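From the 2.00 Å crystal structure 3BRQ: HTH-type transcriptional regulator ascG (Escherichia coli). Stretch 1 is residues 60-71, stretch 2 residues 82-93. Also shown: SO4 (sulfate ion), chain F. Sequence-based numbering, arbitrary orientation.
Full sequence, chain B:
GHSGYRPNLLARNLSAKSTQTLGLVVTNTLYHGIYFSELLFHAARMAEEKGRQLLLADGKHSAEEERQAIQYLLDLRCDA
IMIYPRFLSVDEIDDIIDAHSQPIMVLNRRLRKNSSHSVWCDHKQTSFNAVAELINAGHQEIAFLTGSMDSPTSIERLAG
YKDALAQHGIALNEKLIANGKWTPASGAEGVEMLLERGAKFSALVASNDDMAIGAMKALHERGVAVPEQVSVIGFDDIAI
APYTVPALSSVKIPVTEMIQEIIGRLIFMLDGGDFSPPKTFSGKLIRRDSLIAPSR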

# COMPACT_ATOMS: atom_id res chain seq x y z
N LYS B 60 14.07 -5.13 -8.13
CA LYS B 60 14.41 -6.31 -7.28
C LYS B 60 14.97 -5.89 -5.95
O LYS B 60 14.33 -5.12 -5.25
CB LYS B 60 15.31 -7.32 -8.00
CG LYS B 60 14.81 -7.75 -9.34
CD LYS B 60 15.70 -8.74 -10.05
CE LYS B 60 15.03 -9.07 -11.42
NZ LYS B 60 15.86 -10.02 -12.27
N HIS B 61 16.20 -6.27 -5.59
CA HIS B 61 16.54 -6.03 -4.22
C HIS B 61 18.05 -5.89 -3.93
O HIS B 61 18.47 -6.41 -2.88
CB HIS B 61 15.98 -7.19 -3.33
CG HIS B 61 15.61 -6.74 -1.95
ND1 HIS B 61 16.55 -6.46 -0.97
CD2 HIS B 61 14.41 -6.50 -1.37
CE1 HIS B 61 15.95 -6.07 0.13
NE2 HIS B 61 14.65 -6.08 -0.08
N SER B 62 18.78 -5.21 -4.80
CA SER B 62 20.23 -4.95 -4.60
C SER B 62 20.67 -3.82 -5.54
O SER B 62 19.98 -3.53 -6.48
CB SER B 62 20.99 -6.23 -4.91
OG SER B 62 20.88 -6.54 -6.29
N ALA B 63 21.85 -3.23 -5.33
CA ALA B 63 22.36 -2.20 -6.26
C ALA B 63 22.51 -2.75 -7.68
O ALA B 63 22.10 -2.11 -8.68
CB ALA B 63 23.75 -1.64 -5.77
N GLU B 64 23.16 -3.93 -7.78
CA GLU B 64 23.39 -4.57 -9.06
C GLU B 64 22.11 -4.81 -9.86
O GLU B 64 22.08 -4.58 -11.07
CB GLU B 64 24.17 -5.89 -8.88
CG GLU B 64 24.37 -6.70 -10.22
CD GLU B 64 25.25 -6.00 -11.25
OE1 GLU B 64 26.16 -5.22 -10.86
OE2 GLU B 64 25.08 -6.31 -12.47
N GLU B 65 21.05 -5.24 -9.20
CA GLU B 65 19.81 -5.49 -9.93
C GLU B 65 19.07 -4.18 -10.31
O GLU B 65 18.37 -4.12 -11.32
CB GLU B 65 18.90 -6.38 -9.09
CG GLU B 65 19.22 -7.90 -9.17
CD GLU B 65 18.71 -8.71 -7.98
OE1 GLU B 65 18.58 -8.22 -6.82
OE2 GLU B 65 18.46 -9.89 -8.19
N GLU B 66 19.21 -3.12 -9.48
CA GLU B 66 18.66 -1.82 -9.84
C GLU B 66 19.30 -1.32 -11.11
O GLU B 66 18.60 -0.89 -12.00
CB GLU B 66 18.80 -0.81 -8.69
CG GLU B 66 17.93 -1.13 -7.46
CD GLU B 66 18.32 -0.31 -6.23
OE1 GLU B 66 19.45 0.29 -6.23
OE2 GLU B 66 17.54 -0.27 -5.25
N ARG B 67 20.63 -1.41 -11.19
CA ARG B 67 21.36 -1.10 -12.40
C ARG B 67 20.94 -1.94 -13.64
O ARG B 67 20.70 -1.39 -14.73
CB ARG B 67 22.84 -1.25 -12.10
CG ARG B 67 23.77 -1.00 -13.23
CD ARG B 67 25.12 -1.66 -12.88
NE ARG B 67 25.88 -0.77 -12.04
CZ ARG B 67 26.21 -0.95 -10.76
NH1 ARG B 67 25.87 -2.04 -10.07
NH2 ARG B 67 26.91 0.01 -10.16
N GLN B 68 20.79 -3.26 -13.46
CA GLN B 68 20.39 -4.11 -14.56
C GLN B 68 18.98 -3.77 -15.04
O GLN B 68 18.68 -3.91 -16.22
CB GLN B 68 20.41 -5.60 -14.17
CG GLN B 68 21.82 -6.14 -14.02
CD GLN B 68 21.83 -7.53 -13.40
OE1 GLN B 68 20.75 -8.14 -13.19
NE2 GLN B 68 23.04 -8.05 -13.09
N ALA B 69 18.11 -3.36 -14.14
CA ALA B 69 16.69 -3.02 -14.50
C ALA B 69 16.64 -1.73 -15.34
O ALA B 69 15.84 -1.59 -16.27
CB ALA B 69 15.87 -2.83 -13.22
N ILE B 70 17.57 -0.79 -15.05
CA ILE B 70 17.70 0.42 -15.83
C ILE B 70 18.09 0.05 -17.27
O ILE B 70 17.40 0.41 -18.20
CB ILE B 70 18.71 1.46 -15.18
CG1 ILE B 70 18.10 2.07 -13.90
CG2 ILE B 70 19.15 2.57 -16.24
CD1 ILE B 70 19.14 2.68 -12.91
N GLN B 71 19.20 -0.69 -17.44
CA GLN B 71 19.61 -1.19 -18.76
C GLN B 71 18.58 -2.00 -19.49
O GLN B 71 18.46 -1.88 -20.71
CB GLN B 71 20.86 -2.05 -18.65
CG GLN B 71 21.51 -2.27 -20.01
CD GLN B 71 21.92 -0.95 -20.69
OE1 GLN B 71 22.66 -0.15 -20.10
NE2 GLN B 71 21.46 -0.73 -21.93
N MSE B 82 12.85 6.98 -14.88
CA MSE B 82 12.84 7.47 -13.49
C MSE B 82 13.34 6.32 -12.63
O MSE B 82 12.70 5.28 -12.60
CB MSE B 82 11.44 7.85 -13.01
CG MSE B 82 11.45 8.37 -11.50
SE MSE B 82 9.78 8.11 -10.58
CE MSE B 82 9.97 6.15 -10.29
N ILE B 83 14.47 6.51 -11.94
CA ILE B 83 14.93 5.45 -11.02
C ILE B 83 14.56 5.82 -9.57
O ILE B 83 14.84 6.92 -9.13
CB ILE B 83 16.43 5.09 -11.23
CG1 ILE B 83 17.01 4.21 -10.11
CG2 ILE B 83 17.30 6.32 -11.27
CD1 ILE B 83 16.56 2.73 -10.24
N TYR B 84 13.85 4.94 -8.86
CA TYR B 84 13.72 5.10 -7.41
C TYR B 84 14.51 3.98 -6.65
O TYR B 84 13.98 2.91 -6.41
CB TYR B 84 12.24 5.21 -7.06
CG TYR B 84 11.88 5.23 -5.59
CD1 TYR B 84 12.84 5.46 -4.59
CD2 TYR B 84 10.55 4.99 -5.20
CE1 TYR B 84 12.50 5.43 -3.24
CE2 TYR B 84 10.19 5.00 -3.86
CZ TYR B 84 11.18 5.24 -2.90
OH TYR B 84 10.79 5.23 -1.59
N PRO B 85 15.80 4.21 -6.34
CA PRO B 85 16.65 3.16 -5.84
C PRO B 85 16.79 3.16 -4.31
O PRO B 85 16.91 4.24 -3.67
CB PRO B 85 18.00 3.51 -6.49
CG PRO B 85 18.02 4.95 -6.51
CD PRO B 85 16.58 5.44 -6.53
N ARG B 86 16.80 1.96 -3.71
CA ARG B 86 17.17 1.85 -2.32
C ARG B 86 18.68 1.69 -2.27
O ARG B 86 19.33 2.37 -1.47
CB ARG B 86 16.53 0.63 -1.60
CG ARG B 86 17.03 0.50 -0.15
CD ARG B 86 16.18 -0.32 0.76
NE ARG B 86 14.88 0.31 1.09
CZ ARG B 86 13.99 -0.31 1.83
NH1 ARG B 86 14.34 -1.51 2.30
NH2 ARG B 86 12.79 0.24 2.13
N PHE B 87 19.25 0.82 -3.12
CA PHE B 87 20.64 0.35 -2.92
C PHE B 87 21.77 1.11 -3.64
O PHE B 87 22.89 1.21 -3.11
CB PHE B 87 20.76 -1.17 -3.15
CG PHE B 87 19.87 -1.98 -2.23
CD1 PHE B 87 20.30 -2.30 -0.92
CD2 PHE B 87 18.60 -2.35 -2.63
CE1 PHE B 87 19.49 -3.01 -0.06
CE2 PHE B 87 17.75 -3.07 -1.77
CZ PHE B 87 18.16 -3.40 -0.50
N LEU B 88 21.53 1.59 -4.87
CA LEU B 88 22.61 2.26 -5.61
C LEU B 88 23.14 3.46 -4.84
O LEU B 88 22.36 4.19 -4.27
CB LEU B 88 22.16 2.71 -6.99
CG LEU B 88 21.97 1.61 -8.06
CD1 LEU B 88 20.99 2.09 -9.16
CD2 LEU B 88 23.31 1.24 -8.69
N SER B 89 24.46 3.63 -4.79
CA SER B 89 25.04 4.81 -4.15
C SER B 89 24.80 5.99 -5.06
O SER B 89 24.62 5.85 -6.27
CB SER B 89 26.53 4.63 -3.95
OG SER B 89 27.15 4.64 -5.21
N VAL B 90 24.76 7.18 -4.49
CA VAL B 90 24.78 8.45 -5.28
C VAL B 90 25.74 8.46 -6.49
O VAL B 90 25.34 8.75 -7.64
CB VAL B 90 24.95 9.66 -4.30
CG1 VAL B 90 25.67 10.85 -4.92
CG2 VAL B 90 23.57 10.04 -3.77
N ASP B 91 27.00 8.11 -6.22
CA ASP B 91 28.01 8.05 -7.25
C ASP B 91 27.67 7.04 -8.32
O ASP B 91 27.91 7.31 -9.47
CB ASP B 91 29.38 7.71 -6.66
CG ASP B 91 29.90 8.83 -5.78
OD1 ASP B 91 29.55 9.99 -6.05
OD2 ASP B 91 30.67 8.54 -4.84
N GLU B 92 27.17 5.87 -7.93
CA GLU B 92 26.71 4.90 -8.95
C GLU B 92 25.62 5.50 -9.83
O GLU B 92 25.63 5.33 -11.05
CB GLU B 92 26.22 3.61 -8.31
CG GLU B 92 27.37 2.75 -7.82
CD GLU B 92 26.92 1.52 -7.02
OE1 GLU B 92 26.15 1.63 -6.04
OE2 GLU B 92 27.36 0.42 -7.39
N ILE B 93 24.68 6.22 -9.22
CA ILE B 93 23.64 6.89 -9.98
C ILE B 93 24.24 7.96 -10.92
O ILE B 93 23.89 8.00 -12.09
CB ILE B 93 22.51 7.42 -9.07
CG1 ILE B 93 21.89 6.25 -8.24
CG2 ILE B 93 21.40 8.08 -9.93
CD1 ILE B 93 21.33 6.62 -6.80
S SO4 F . 13.59 3.86 0.83
O1 SO4 F . 14.35 4.99 1.26
O2 SO4 F . 14.38 3.10 -0.17
O3 SO4 F . 13.11 3.11 1.96
O4 SO4 F . 12.35 4.38 0.28
O HOH W 1 27.12 2.64 -11.91

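Three residues cover the most surface in this contact: Phe87 and Leu88 from the loop that follows strand 82-84, and Glu66 from the helix that begins at Ala63. Their arrangement follows a clear rule: a buried carboxylate is acceptable when backbone amides surround it.

Glu66 points toward the loop with chi1 m and chi2 t, an extended chain that carries its carboxylate to three successive NH groups. Arg86 N donates to Glu66 OE2 at 2.8 Å, Phe87 N donates to Glu66 OE2 at 2.9 Å and almost linearly, and Leu88 N donates to Glu66 OE1 at 2.8 Å; a weak bond from Phe87 N to Glu66 OE1, at 3.2 Å, adds a second link to the middle amide. These amides belong to a turn between strand and helix, where regular pairing does not use them, and a glutamate is long enough to reach them from the neighbouring helix.

Phe87, the residue with the largest covered area, also points toward the helix, at its first turn. Its CB lies 3.2 Å from Ala63 N and 4.0 Å from Ala63 CB. The edge of its ring faces Glu66, with CD2 3.5 Å from OE2, so the carboxylate oxygen meets the ring near its plane rather than over its π cloud. Farther out, Phe87 CZ reaches His61 ND1 at 3.5 Å; the two ring planes are inclined at 46°, an oblique pairing. Ala63 suits its place because the backbones come close here, its CA only 4.5 Å from that of Leu88.

Leu88 starts sideways, but the end of its side chain comes nearer the helix and fills the space beside Glu66. Leu88 CD2 lies 4.1 Å from Ala63 CB and covers one face of the Arg67 guanidinium, while Leu88 CD1 lies 4.2 Å from Ile70 CD1. Ile70 CD1 in turn meets Ile83 CD1 at 3.7 Å, so the branched aliphatic side chains continue the apolar packing one helical turn beyond Glu66.

A more exposed ion pair completes the contact. Arg67 NH2 donates to Glu92 OE2 at 2.8 Å, a salt bridge made at the guanidinium edge, leaving a face for Leu88. Water 1 adds a bridge from Arg67 NH2 to Glu92 O, 3.2 Å from each. Glu92 is itself held in place: its OE1 accepts from Ser89 N at 2.9 Å, while Ser89 OG caps the helix by accepting from Glu92 N at 3.0 Å.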